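Local structure of CMP/dCMP-type deaminase domain-containing protein (Aspergillus oryzae RIB40, 7DRY) at residues H5-Y8 with L9-C12; Y40-E43 with D44-I47. The protein is a zinc-containing deaminase of the cytidine deaminase fold that probably carries out the deamination step of riboflavin biosynthesis. All coordinates share one frame; numbering follows the deposited sequence. Where two conformers were deposited one is given.

Contact 1 of 2, residues H5-Y8 with L9-C12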
loop_
_atom_site.group_PDB
_atom_site.type_symbol
_atom_site.label_atom_id
_atom_site.label_comp_id
_atom_site.label_asym_id
_atom_site.label_seq_id
_atom_site.Cartn_x
_atom_site.Cartn_y
_atom_site.Cartn_z
ATOM N N HIS A 5 -8.885 11.766 0.122
ATOM C CA HIS A 5 -8.337 10.491 -0.331
ATOM C C HIS A 5 -7.680 10.617 -1.690
ATOM O O HIS A 5 -6.613 10.033 -1.918
ATOM C CB HIS A 5 -9.426 9.422 -0.349
ATOM C CG HIS A 5 -10.174 9.329 0.937
ATOM N ND1 HIS A 5 -9.539 9.305 2.159
ATOM C CD2 HIS A 5 -11.501 9.266 1.200
ATOM C CE1 HIS A 5 -10.444 9.237 3.120
ATOM N NE2 HIS A 5 -11.642 9.205 2.565
ATOM N N ALA A 6 -8.297 11.369 -2.603
ATOM C CA ALA A 6 -7.703 11.559 -3.919
ATOM C C ALA A 6 -6.344 12.236 -3.817
ATOM O O ALA A 6 -5.400 11.858 -4.522
ATOM C CB ALA A 6 -8.650 12.367 -4.808
ATOM N N LYS A 7 -6.217 13.235 -2.940
ATOM C CA LYS A 7 -4.934 13.918 -2.799
ATOM C C LYS A 7 -3.866 12.980 -2.254
ATOM O O LYS A 7 -2.731 12.972 -2.745
ATOM C CB LYS A 7 -5.069 15.163 -1.919
ATOM C CG LYS A 7 -3.783 15.983 -1.852
ATOM C CD LYS A 7 -3.852 17.086 -0.804
ATOM C CE LYS A 7 -2.576 17.922 -0.801
ATOM N NZ LYS A 7 -1.510 17.355 -1.685
ATOM N N TYR A 8 -4.208 12.175 -1.243
ATOM C CA TYR A 8 -3.245 11.195 -0.747
ATOM C C TYR A 8 -2.831 10.228 -1.846
ATOM O O TYR A 8 -1.651 9.867 -1.950
ATOM C CB TYR A 8 -3.832 10.417 0.431
ATOM C CG TYR A 8 -3.672 11.115 1.761
ATOM C CD1 TYR A 8 -2.408 11.323 2.317
ATOM C CD2 TYR A 8 -4.779 11.578 2.468
ATOM C CE1 TYR A 8 -2.255 11.953 3.526
ATOM C CE2 TYR A 8 -4.632 12.225 3.687
ATOM C CZ TYR A 8 -3.364 12.407 4.214
ATOM O OH TYR A 8 -3.201 13.040 5.427
ATOM N N LEU A 9 -3.780 9.804 -2.688
ATOM C CA LEU A 9 -3.407 8.866 -3.742
ATOM C C LEU A 9 -2.512 9.519 -4.785
ATOM O O LEU A 9 -1.622 8.857 -5.325
ATOM C CB LEU A 9 -4.638 8.216 -4.364
ATOM C CG LEU A 9 -5.270 7.172 -3.441
ATOM C CD1 LEU A 9 -6.524 6.637 -4.093
ATOM C CD2 LEU A 9 -4.310 6.021 -3.098
ATOM N N ARG A 10 -2.720 10.808 -5.073
ATOM C CA ARG A 10 -1.811 11.510 -5.974
ATOM C C ARG A 10 -0.413 11.586 -5.376
ATOM O O ARG A 10 0.587 11.452 -6.091
ATOM C CB ARG A 10 -2.340 12.912 -6.278
ATOM C CG ARG A 10 -3.579 12.929 -7.165
ATOM C CD ARG A 10 -3.878 14.330 -7.678
ATOM N NE ARG A 10 -4.274 15.243 -6.607
ATOM C CZ ARG A 10 -5.526 15.433 -6.207
ATOM N NH1 ARG A 10 -6.519 14.768 -6.785
ATOM N NH2 ARG A 10 -5.786 16.285 -5.226
ATOM N N GLU A 11 -0.329 11.800 -4.059
ATOM C CA GLU A 11 0.964 11.801 -3.391
ATOM C C GLU A 11 1.596 10.417 -3.439
ATOM O O GLU A 11 2.814 10.287 -3.617
ATOM C CB GLU A 11 0.794 12.292 -1.948
ATOM C CG GLU A 11 0.429 13.778 -1.858
ATOM C CD GLU A 11 -0.021 14.215 -0.476
ATOM O OE1 GLU A 11 -0.145 13.361 0.423
ATOM O OE2 GLU A 11 -0.253 15.429 -0.290
ATOM N N CYS A 12 0.777 9.371 -3.316
ATOM C CA CYS A 12 1.284 8.014 -3.464
ATOM C C CYS A 12 1.818 7.798 -4.872
ATOM O O CYS A 12 2.833 7.115 -5.068
ATOM C CB CYS A 12 0.134 7.041 -3.213
ATOM S SG CYS A 12 -0.261 6.786 -1.460
#
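Lys7 and Glu11, one helical turn apart, are joined by a salt bridge in which NZ of Lys7 lies 2.7 Å from OE2 of Glu11. With its CG anti to the backbone N (chi1 -175°), the lysine is extended to CE, then nearly eclipsed about the last bond (chi4 -8°), a strained turn by which NZ reaches the anti side of OE2, 29° out of the carboxylate plane. Arg10, in one of its two modelled positions, lays a guanidinium face over the backbone of the preceding turn, a cover that is probably loose. Long charged chains suit this outer side, and the lysine finds a carboxylate there. The stretch belongs to helix 5-16, which lies against the central sheet of the cytidine deaminase fold, and four regular i to i+4 bonds, such as N of Cys12 to O of Tyr8 at 2.8 Å, hold its turns together. On the buried side the branched Leu9 packs CG 3.5 Å from O of His5 and also touches Val160, while the broad ring of Tyr8 meets strand 29-36 and stacks on Tyr96; both nonpolar surfaces suit the interior. At the border, OE1 of Glu11 approaches CD1 of Tyr8 obliquely at 3.6 Å, the carboxylate plane nearly perpendicular to the ring.

Contact 2 of 2, residues Y40-E43 with D44-I47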
loop_
_atom_site.group_PDB
_atom_site.type_symbol
_atom_site.label_atom_id
_atom_site.label_comp_id
_atom_site.label_asym_id
_atom_site.label_seq_id
_atom_site.Cartn_x
_atom_site.Cartn_y
_atom_site.Cartn_z
ATOM N N TYR A 40 -13.358 13.286 11.602
ATOM C CA TYR A 40 -12.003 13.812 11.672
ATOM C C TYR A 40 -11.818 15.022 10.765
ATOM O O TYR A 40 -12.586 15.268 9.830
ATOM C CB TYR A 40 -10.985 12.749 11.261
ATOM C CG TYR A 40 -10.976 12.468 9.768
ATOM C CD1 TYR A 40 -11.909 11.610 9.207
ATOM C CD2 TYR A 40 -10.047 13.072 8.926
ATOM C CE1 TYR A 40 -11.914 11.346 7.853
ATOM C CE2 TYR A 40 -10.050 12.816 7.563
ATOM C CZ TYR A 40 -10.986 11.952 7.038
ATOM O OH TYR A 40 -11.010 11.682 5.690
ATOM N N LYS A 41 -10.755 15.769 11.049
ATOM C CA LYS A 41 -10.303 16.880 10.222
ATOM C C LYS A 41 -8.969 16.483 9.602
ATOM O O LYS A 41 -8.083 15.982 10.305
ATOM C CB LYS A 41 -10.118 18.152 11.061
ATOM C CG LYS A 41 -11.406 18.898 11.471
ATOM C CD LYS A 41 -12.410 18.032 12.232
ATOM C CE LYS A 41 -13.701 18.778 12.546
ATOM N NZ LYS A 41 -14.873 17.928 12.176
ATOM N N THR A 42 -8.829 16.701 8.288
ATOM C CA THR A 42 -7.616 16.286 7.587
ATOM C C THR A 42 -6.377 16.974 8.144
ATOM O O THR A 42 -5.287 16.390 8.145
ATOM C CB THR A 42 -7.755 16.549 6.084
ATOM O OG1 THR A 42 -8.972 15.958 5.612
ATOM C CG2 THR A 42 -6.583 15.946 5.317
ATOM N N GLU A 43 -6.530 18.202 8.644
ATOM C CA GLU A 43 -5.405 18.909 9.244
ATOM C C GLU A 43 -4.828 18.161 10.439
ATOM O O GLU A 43 -3.660 18.372 10.780
ATOM C CB GLU A 43 -5.826 20.325 9.645
ATOM C CG GLU A 43 -7.204 20.399 10.285
ATOM C CD GLU A 43 -8.306 20.722 9.285
ATOM O OE1 GLU A 43 -9.107 21.641 9.564
ATOM O OE2 GLU A 43 -8.373 20.058 8.227
ATOM N N ASP A 44 -5.608 17.282 11.069
ATOM C CA ASP A 44 -5.128 16.495 12.196
ATOM C C ASP A 44 -4.440 15.203 11.775
ATOM O O ASP A 44 -3.911 14.498 12.638
ATOM C CB ASP A 44 -6.270 16.165 13.165
ATOM C CG ASP A 44 -6.771 17.385 13.922
ATOM O OD1 ASP A 44 -5.983 18.335 14.112
ATOM O OD2 ASP A 44 -7.955 17.388 14.326
ATOM N N ASP A 45 -4.445 14.860 10.488
ATOM C CA ASP A 45 -3.709 13.686 10.037
ATOM C C ASP A 45 -2.224 13.876 10.325
ATOM O O ASP A 45 -1.693 14.985 10.224
ATOM C CB ASP A 45 -3.864 13.512 8.523
ATOM C CG ASP A 45 -5.191 12.894 8.106
ATOM O OD1 ASP A 45 -6.027 12.534 8.959
ATOM O OD2 ASP A 45 -5.387 12.766 6.873
ATOM N N ARG A 46 -1.549 12.788 10.674
ATOM C CA ARG A 46 -0.101 12.783 10.839
ATOM C C ARG A 46 0.483 11.696 9.954
ATOM O O ARG A 46 0.006 10.558 9.970
ATOM C CB ARG A 46 0.275 12.501 12.297
ATOM C CG ARG A 46 -0.297 13.515 13.291
ATOM C CD ARG A 46 -0.282 12.973 14.720
ATOM N NE ARG A 46 -0.854 13.918 15.678
ATOM C CZ ARG A 46 -1.122 13.618 16.944
ATOM N NH1 ARG A 46 -0.870 12.400 17.405
ATOM N NH2 ARG A 46 -1.644 14.534 17.748
ATOM N N ILE A 47 1.508 12.040 9.179
ATOM C CA ILE A 47 2.191 11.023 8.388
ATOM C C ILE A 47 3.045 10.165 9.307
ATOM O O ILE A 47 3.796 10.680 10.143
ATOM C CB ILE A 47 3.035 11.653 7.270
ATOM C CG1 ILE A 47 2.174 12.563 6.402
ATOM C CG2 ILE A 47 3.676 10.558 6.414
ATOM C CD1 ILE A 47 0.952 11.877 5.841
HETATM O O HOH W 1 -7.202 13.146 11.469
HETATM O O HOH W 2 -9.636 15.464 13.768
HETATM O O HOH W 3 -1.880 16.882 7.897
HETATM O O HOH W 4 -1.178 16.978 12.019
#
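The carbonyl O of Lys41 takes two hydrogen bonds: the N of Asp44 donates to it at 2.9 Å, and a water that also donates to OD1 of Asp45 adds a second, longer one. One residue on, the N of Asp45 reaches O of Thr42, also at 2.9 Å. Both are i to i+3 bonds, as in a 3-10 turn, and in both the donor stands well above the carbonyl plane, so neither N-H points at a carbonyl lone pair. A second water accepts from the N of Lys41 and donates to OD2 of Asp44 at 2.6 Å, so the exposed aspartate reaches back to the start of the turn through solvent. Two more waters donate to O of Asp45, one of them also to O of Glu43.

Asp45 is the more enclosed of the two acids. Its CG stands beside its own backbone N (chi1 -79°), with CB against O of Thr42 at 3.2 Å and OD2 3.7 Å from CG2 of Thr42. The methyl of Thr42 thus gives the acid a small nonpolar neighbour. The ring of Tyr40 comes obliquely toward the other oxygen, its CD2 4.1 Å from OD1 of Asp45, with ring and carboxylate planes only 16° apart. A carboxylate suits this place because OD2 is probably hydrogen-bonded to OH of Tyr8 and forms a salt bridge with Arg35, an environment that would probably favour the ionised acid.

The turn ends the connection from strand 29-36 to its antiparallel neighbour 46-52, an outermost strand of the sheet within the chain. Tyr40 packs on Arg35 of strand 29-36, while Arg46 begins the strand pairing through backbone bonds to Ser34.

How the contacts relate
From the N terminus, contact 1 comes first, within helix 5-16, and closes no loop beyond the helical turns themselves. The chain runs on through strand 29-36, and contact 2 is the last part of the connection into the antiparallel strand 46-52, together with that strand's start. The two are therefore in series, neither nested nor crossed, yet their centres are only about 14 Å apart and they meet directly. The link between Tyr8 and Asp45 is short, 2.6 Å from OH of Tyr8 to OD2 of Asp45, and beside it His5 packs on Tyr40 and Tyr8 on Ile47. Together these pairs tie the first turns of the N-terminal helix to the edge strand and to the turn leading into it.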